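Local coordinates for protein D-alanyl-D-alanine carboxypeptidase DacD (PDB 5FSR) that removes the terminal D-alanine from peptidoglycan precursor peptides as a penicillin-binding serine DD-carboxypeptidase, at residues T70-V73 and V74-I78. Sequence-based numbering, arbitrary orientation.
Sequences TGYV and VDRAI
Val74 opens the second turn of this piece of helix 66-79 by donating its N-H to Thr70 O, the i to i+4 bond of an alpha helix. The Ser-X-X-Lys motif of penicillin-binding serine enzymes spans this helix's N-terminal end: Ser64, just before it, is the probable nucleophile and Lys67, within it, the probable proton acceptor. The branched, apolar side chain of Val74 suits a surface packed on Leu138, Ile142 and Phe199. Asp75 follows with a nearly straight bond, 171° at the hydrogen, from its N-H to Gly71 O. Its carboxylate is tied at both oxygens: OD2 accepts from the backbone of Glu196, while OD1 takes two hydrogens from Arg76, NE at 2.9 Å and NH2 at 2.6 Å, the latter on the syn lone pair. This side-on salt bridge lies close to the guanidinium plane and should fix its rotation. Arg76 donates its backbone N-H to Tyr72 O, and its aliphatic part can cover the ring one turn back. With Tyr72 CG anti to the backbone N (chi1 -170°), the ring stands out from the helix, slanting a little toward the next turn, and Arg76 CG sits over its face, 3.8 Å from the centroid, in a CH-pi contact. Bends at chi2 and chi3 bring the guanidinium under the phenol end, Tyr72 OH lying over its face 3.8 Å from Arg76 CZ, the planes only 10° apart. Ala77, whose methyl is small enough to sit against Arg82 and Ile83, closes the series: its N-H is donated to Val73 O, N to O 2.8 Å, and its CB rests 3.4 Å from the same oxygen.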
loop_
_atom_site.group_PDB
_atom_site.type_symbol
_atom_site.label_atom_id
_atom_site.label_comp_id
_atom_site.label_asym_id
_atom_site.label_seq_id
_atom_site.Cartn_x
_atom_site.Cartn_y
_atom_site.Cartn_z
ATOM N N THR A 70 10.707 -0.393 -0.479
ATOM C CA THR A 70 11.847 -0.392 -1.398
ATOM C C THR A 70 11.348 0.181 -2.721
ATOM O O THR A 70 11.967 1.108 -3.266
ATOM C CB THR A 70 12.455 -1.811 -1.504
ATOM O OG1 THR A 70 12.907 -2.230 -0.198
ATOM C CG2 THR A 70 13.572 -1.904 -2.561
ATOM N N GLY A 71 10.227 -0.332 -3.222
ATOM C CA GLY A 71 9.616 0.247 -4.441
ATOM C C GLY A 71 9.250 1.729 -4.308
ATOM O O GLY A 71 9.252 2.485 -5.299
ATOM N N TYR A 72 8.889 2.130 -3.091
ATOM C CA TYR A 72 8.447 3.486 -2.833
ATOM C C TYR A 72 9.617 4.414 -2.967
ATOM O O TYR A 72 9.482 5.434 -3.625
ATOM C CB TYR A 72 7.740 3.651 -1.461
ATOM C CG TYR A 72 7.086 5.020 -1.345
ATOM C CD1 TYR A 72 5.961 5.338 -2.097
ATOM C CD2 TYR A 72 7.604 5.999 -0.521
ATOM C CE1 TYR A 72 5.373 6.593 -2.029
ATOM C CE2 TYR A 72 7.014 7.264 -0.438
ATOM C CZ TYR A 72 5.885 7.549 -1.196
ATOM O OH TYR A 72 5.316 8.798 -1.135
ATOM N N VAL A 73 10.761 4.076 -2.368
ATOM C CA VAL A 73 11.993 4.891 -2.605
ATOM C C VAL A 73 12.293 5.034 -4.115
ATOM O O VAL A 73 12.616 6.124 -4.570
ATOM C CB VAL A 73 13.250 4.345 -1.866
ATOM C CG1 VAL A 73 14.482 5.141 -2.257
ATOM C CG2 VAL A 73 13.076 4.403 -0.351
ATOM N N VAL A 74 12.119 3.957 -4.885
ATOM C CA VAL A 74 12.343 3.998 -6.343
ATOM C C VAL A 74 11.391 4.951 -7.026
ATOM O O VAL A 74 11.823 5.756 -7.849
ATOM C CB VAL A 74 12.225 2.608 -7.041
ATOM C CG1 VAL A 74 12.415 2.744 -8.558
ATOM C CG2 VAL A 74 13.241 1.624 -6.455
ATOM N N ASP A 75 10.101 4.823 -6.693
ATOM C CA ASP A 75 9.067 5.768 -7.136
ATOM C C ASP A 75 9.447 7.215 -6.841
ATOM O O ASP A 75 9.327 8.079 -7.710
ATOM C CB ASP A 75 7.720 5.402 -6.478
ATOM C CG ASP A 75 6.604 6.382 -6.804
ATOM O OD1 ASP A 75 6.672 7.550 -6.341
ATOM O OD2 ASP A 75 5.649 5.970 -7.491
ATOM N N ARG A 76 9.877 7.483 -5.619
ATOM C CA ARG A 76 10.186 8.873 -5.203
ATOM C C ARG A 76 11.449 9.377 -5.870
ATOM O O ARG A 76 11.570 10.562 -6.145
ATOM C CB ARG A 76 10.348 8.987 -3.683
ATOM C CG ARG A 76 9.120 8.603 -2.847
ATOM C CD ARG A 76 8.013 9.627 -2.975
ATOM N NE ARG A 76 7.156 9.333 -4.128
ATOM C CZ ARG A 76 6.199 10.133 -4.575
ATOM N NH1 ARG A 76 5.984 11.322 -4.001
ATOM N NH2 ARG A 76 5.470 9.767 -5.613
ATOM N N ALA A 77 12.387 8.457 -6.164
ATOM C CA ALA A 77 13.573 8.808 -6.951
ATOM C C ALA A 77 13.206 9.212 -8.367
ATOM O O ALA A 77 13.747 10.159 -8.886
ATOM C CB ALA A 77 14.580 7.672 -6.935
ATOM N N ILE A 78 12.231 8.538 -8.970
ATOM C CA ILE A 78 11.716 8.952 -10.305
ATOM C C ILE A 78 10.944 10.289 -10.254
ATOM O O ILE A 78 11.083 11.143 -11.110
ATOM C CB ILE A 78 10.805 7.872 -10.920
ATOM C CG1 ILE A 78 11.602 6.566 -11.090
ATOM C CG2 ILE A 78 10.270 8.322 -12.278
ATOM C CD1 ILE A 78 10.777 5.329 -11.345
#